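Local coordinates for DNA polymerase (Pyrobaculum calidifontis, PDB 5MDN), which probably replicates DNA as a family B DNA polymerase, extending DNA strands from deoxyribonucleoside triphosphates with release of diphosphate, at residues E393-E398 with L518-A523; A471-L476 with V509-M514. All coordinates share one frame; numbering follows the deposited sequence.

Interaction 1: E393-E398 with L518-A523; sequences EEREYE and LGWVGA
The indole of Trp520 is the centre of this contact, and segment 393-398 curves round it. CG of Trp520 stands anti to the backbone N, beside the carbonyl carbon (chi1 172°), so one face of the ring lies over the turn that follows and the other looks to the loop 393-398. Over that second face comes Tyr397, by way of its backbone first: its CA lies 3.8 Å from the centroid of the Trp520 five-membered ring, a CH-pi contact only 17° off the ring normal. The phenol then presents its edge to the same indole, in a T-shaped pair with planes at 78°. The centroids of the Tyr397 ring and the Trp520 six-membered ring are 5.4 Å apart, and Tyr397 CD1 approaches Trp520 CD2 to 3.8 Å. Toward the rim of the opposite face come Gly522 O, 3.3 Å above the plane, and Ala523 N, from the type I beta turn that Trp520 itself begins. In family B terms, the contact joins the loop leading into palm strand 404-406 to the end of the short helix 514-519, which follows the fingers helix 495-512, and the turn after it. At the edge of the indole lies Arg395, whose CG is 3.6 Å from Trp520 CZ2. The backbones meet at the turn, where Gly522 CA makes a CA-H...O contact of 3.6 Å with Glu394 O. Glu398 OE2 forms its salt bridge with Lys401.

Interaction 2: A471-L476 with V509-M514; sequences AVLKHL and VMANAM
Leu473 and Leu476, one helical turn apart on helix 468-486, form two bumps that meet the small side chain of Ala511 on helix 495-512. The CA atoms of Leu473 and Ala511 are 6.1 Å apart, a close approach of the backbones that goes with the lone methyl at Ala511. That methyl is in touch with both leucines: Ala511 CB is 4.1 Å from Leu476 CD1 and 4.3 Å from Leu473 CD2. Each leucine has CG anti to its carbonyl carbon and sends one branch across. CD1 of Leu476 settles against the backbone of the partner helix, 4.0 Å from Ala511 CA, in the shallow hollow beside the alanine. CD2 of Leu473 lies next to it, one turn back along its helix, 3.8 Å from Ala511 O, and there also meets Met514. The methionine starts with CG anti to the backbone N (chi1 -161°), then bends at chi2 (70°) and chi3 (55°), so that its folded chain meets the leucine tip to tip, with Met514 CE 3.8 Å from Leu473 CD2. Every touching residue is buried; the side-chain contacts are apolar, and the leucine methyls also rest on the backbone of Ala511. Met510 turns its side chain away to Val357, Ser358 and Val374. Helix 370-384 joins the core through Tyr381, which touches Val472 and Leu476, while Met429 and Met430 of helix 424-431 back Leu473. Segment 471-476 lies near the start of its helix and segment 509-514 runs from the last turn of helix 495-512 into the start of helix 514-519, so the contact sits at the root of the antiparallel helix pair that forms the fingers of family B polymerases.

Overall arrangement
Interaction 2 is the core contact: all its touching residues are buried, and it sets leucine methyls of helix 468-486 against Ala511 of helix 495-512 and Met514 at the start of helix 514-519. Interaction 1 is only partly buried; it sets loop against turn, with one aromatic ring as its hub and charged side chains of 393-398 around it. The centres of interactions 1 and 2 are about 18 Å apart. They are joined through the chain, since 509-514 runs by way of helix 514-519 into 518-523. Helix 370-384 is a common neighbour: Val370 meets Tyr397 of interaction 1, and Tyr381 meets Leu476 of interaction 2. Both contacts lie away from the metal-binding aspartates.

Interaction 1: E393-E398 with L518-A523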
# COMPACT_ATOMS: atom_id res chain seq x y z
N GLU A 393 3.00 -11.45 17.49
CA GLU A 393 1.93 -12.45 17.47
C GLU A 393 1.47 -12.76 16.05
O GLU A 393 1.62 -13.89 15.58
CB GLU A 393 0.76 -11.99 18.33
CG GLU A 393 1.13 -11.82 19.80
CD GLU A 393 1.61 -13.12 20.43
OE1 GLU A 393 1.04 -14.19 20.12
OE2 GLU A 393 2.56 -13.07 21.24
N GLU A 394 0.92 -11.78 15.34
CA GLU A 394 0.48 -12.02 13.97
C GLU A 394 0.48 -10.70 13.23
O GLU A 394 0.68 -9.63 13.80
CB GLU A 394 -0.92 -12.64 13.95
CG GLU A 394 -1.90 -12.01 14.95
CD GLU A 394 -2.43 -10.64 14.53
OE1 GLU A 394 -2.46 -10.34 13.31
OE2 GLU A 394 -2.85 -9.86 15.41
N ARG A 395 0.27 -10.79 11.92
CA ARG A 395 -0.01 -9.63 11.09
C ARG A 395 -1.44 -9.69 10.56
O ARG A 395 -1.82 -10.66 9.90
CB ARG A 395 0.98 -9.49 9.92
CG ARG A 395 2.35 -8.85 10.24
CD ARG A 395 3.27 -8.71 9.00
NE ARG A 395 4.53 -8.02 9.35
CZ ARG A 395 5.54 -8.68 9.91
NH1 ARG A 395 5.40 -9.99 10.14
NH2 ARG A 395 6.66 -8.06 10.24
N GLU A 396 -2.23 -8.67 10.89
CA GLU A 396 -3.53 -8.29 10.37
C GLU A 396 -3.53 -6.81 9.98
O GLU A 396 -4.06 -6.44 8.91
CB GLU A 396 -4.66 -8.58 11.35
CG GLU A 396 -4.60 -7.75 12.62
CD GLU A 396 -5.72 -8.09 13.57
OE1 GLU A 396 -6.01 -9.30 13.72
OE2 GLU A 396 -6.31 -7.16 14.14
N TYR A 397 -2.87 -5.97 10.78
CA TYR A 397 -2.80 -4.51 10.68
C TYR A 397 -4.16 -3.84 10.51
O TYR A 397 -5.07 -4.38 9.87
CB TYR A 397 -1.87 -4.07 9.56
CG TYR A 397 -1.60 -2.57 9.60
CD1 TYR A 397 -1.06 -1.99 10.74
CD2 TYR A 397 -1.87 -1.75 8.51
CE1 TYR A 397 -0.80 -0.65 10.80
CE2 TYR A 397 -1.61 -0.40 8.56
CZ TYR A 397 -1.08 0.14 9.71
OH TYR A 397 -0.82 1.49 9.77
N GLU A 398 -4.30 -2.64 11.06
CA GLU A 398 -5.57 -1.94 11.08
C GLU A 398 -5.32 -0.43 10.90
O GLU A 398 -4.80 0.24 11.80
CB GLU A 398 -6.32 -2.31 12.36
CG GLU A 398 -5.51 -2.16 13.61
CD GLU A 398 -5.77 -0.83 14.22
OE1 GLU A 398 -6.94 -0.41 14.12
OE2 GLU A 398 -4.84 -0.19 14.76
N LEU A 518 1.42 1.75 16.91
CA LEU A 518 1.47 1.39 18.33
C LEU A 518 0.13 0.91 18.88
O LEU A 518 0.10 0.40 20.00
CB LEU A 518 1.97 2.59 19.15
CG LEU A 518 3.37 3.07 18.79
CD1 LEU A 518 3.65 4.43 19.40
CD2 LEU A 518 4.41 2.06 19.25
N GLY A 519 -0.96 1.06 18.12
CA GLY A 519 -2.24 0.51 18.52
C GLY A 519 -2.47 -0.87 17.95
O GLY A 519 -3.27 -1.65 18.47
N TRP A 520 -1.76 -1.18 16.86
CA TRP A 520 -1.81 -2.48 16.22
C TRP A 520 -1.37 -3.56 17.20
O TRP A 520 -0.18 -3.66 17.52
CB TRP A 520 -0.94 -2.47 14.96
CG TRP A 520 -0.74 -3.79 14.29
CD1 TRP A 520 -1.59 -4.87 14.31
CD2 TRP A 520 0.37 -4.17 13.47
NE1 TRP A 520 -1.06 -5.89 13.56
CE2 TRP A 520 0.14 -5.49 13.03
CE3 TRP A 520 1.54 -3.52 13.07
CZ2 TRP A 520 1.04 -6.17 12.21
CZ3 TRP A 520 2.43 -4.20 12.26
CH2 TRP A 520 2.17 -5.51 11.84
N VAL A 521 -2.32 -4.35 17.70
CA VAL A 521 -2.05 -5.32 18.76
C VAL A 521 -0.94 -6.29 18.36
O VAL A 521 -0.17 -6.74 19.21
CB VAL A 521 -3.35 -6.06 19.15
CG1 VAL A 521 -3.07 -7.16 20.15
CG2 VAL A 521 -4.37 -5.08 19.70
N GLY A 522 -0.83 -6.60 17.07
CA GLY A 522 0.22 -7.49 16.61
C GLY A 522 1.50 -6.78 16.25
O GLY A 522 2.12 -7.08 15.23
N ALA A 523 1.92 -5.83 17.09
CA ALA A 523 3.14 -5.07 16.87
C ALA A 523 4.18 -5.44 17.92
O ALA A 523 3.85 -5.83 19.05
CB ALA A 523 2.88 -3.57 16.90

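Interaction 2: A471-L476 with V509-M514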
# COMPACT_ATOMS: atom_id res chain seq x y z
N ALA A 471 12.69 8.82 21.19
CA ALA A 471 14.01 9.04 20.61
C ALA A 471 13.98 8.90 19.09
O ALA A 471 14.68 9.63 18.38
CB ALA A 471 15.03 8.07 21.22
N VAL A 472 13.19 7.96 18.57
CA VAL A 472 13.09 7.76 17.13
C VAL A 472 12.38 8.94 16.47
O VAL A 472 12.83 9.47 15.45
CB VAL A 472 12.38 6.43 16.82
CG1 VAL A 472 12.13 6.30 15.33
CG2 VAL A 472 13.21 5.26 17.33
N LEU A 473 11.26 9.36 17.05
CA LEU A 473 10.53 10.50 16.51
C LEU A 473 11.37 11.76 16.55
O LEU A 473 11.37 12.55 15.60
CB LEU A 473 9.23 10.71 17.29
CG LEU A 473 8.25 9.55 17.21
CD1 LEU A 473 7.19 9.66 18.29
CD2 LEU A 473 7.62 9.49 15.83
N LYS A 474 12.09 11.98 17.66
CA LYS A 474 12.98 13.14 17.76
C LYS A 474 13.98 13.17 16.61
O LYS A 474 14.29 14.24 16.08
CB LYS A 474 13.71 13.13 19.10
CG LYS A 474 12.81 13.35 20.31
CD LYS A 474 13.58 13.55 21.60
CE LYS A 474 12.61 13.63 22.76
NZ LYS A 474 13.33 13.74 24.05
N HIS A 475 14.50 12.00 16.23
CA HIS A 475 15.45 11.93 15.12
C HIS A 475 14.76 12.19 13.78
O HIS A 475 15.32 12.88 12.92
CB HIS A 475 16.14 10.57 15.13
CG HIS A 475 17.30 10.47 14.20
ND1 HIS A 475 17.20 9.96 12.93
CD2 HIS A 475 18.60 10.84 14.35
CE1 HIS A 475 18.38 9.99 12.34
NE2 HIS A 475 19.24 10.53 13.18
N LEU A 476 13.56 11.64 13.59
CA LEU A 476 12.82 11.89 12.36
C LEU A 476 12.47 13.37 12.23
O LEU A 476 12.56 13.94 11.13
CB LEU A 476 11.55 11.04 12.32
CG LEU A 476 11.72 9.53 12.17
CD1 LEU A 476 10.38 8.82 12.25
CD2 LEU A 476 12.43 9.20 10.86
N VAL A 509 5.45 11.22 6.85
CA VAL A 509 4.50 10.11 6.81
C VAL A 509 4.91 9.01 7.77
O VAL A 509 4.07 8.42 8.47
CB VAL A 509 4.34 9.59 5.37
CG1 VAL A 509 3.41 8.39 5.33
CG2 VAL A 509 3.82 10.69 4.47
N MET A 510 6.21 8.70 7.84
CA MET A 510 6.67 7.67 8.76
C MET A 510 6.52 8.10 10.21
O MET A 510 6.17 7.29 11.07
CB MET A 510 8.12 7.30 8.45
CG MET A 510 8.31 6.71 7.06
SD MET A 510 7.43 5.15 6.81
CE MET A 510 8.05 4.18 8.18
N ALA A 511 6.78 9.38 10.50
CA ALA A 511 6.58 9.89 11.85
C ALA A 511 5.11 9.84 12.24
O ALA A 511 4.76 9.39 13.34
CB ALA A 511 7.11 11.32 11.95
N ASN A 512 4.22 10.30 11.36
CA ASN A 512 2.79 10.32 11.67
C ASN A 512 2.17 8.93 11.63
O ASN A 512 1.06 8.75 12.15
CB ASN A 512 2.06 11.24 10.69
CG ASN A 512 2.52 12.68 10.80
OD1 ASN A 512 3.14 13.07 11.79
ND2 ASN A 512 2.20 13.48 9.78
N ALA A 513 2.84 7.95 11.03
CA ALA A 513 2.33 6.58 11.02
C ALA A 513 2.54 5.86 12.35
O ALA A 513 1.93 4.80 12.56
CB ALA A 513 3.00 5.78 9.90
N MET A 514 3.40 6.39 13.22
CA MET A 514 3.71 5.74 14.49
C MET A 514 2.44 5.44 15.30
O MET A 514 2.28 4.34 15.84
CB MET A 514 4.66 6.61 15.30
CG MET A 514 5.39 5.88 16.41
SD MET A 514 6.63 4.73 15.77
CE MET A 514 7.60 5.84 14.75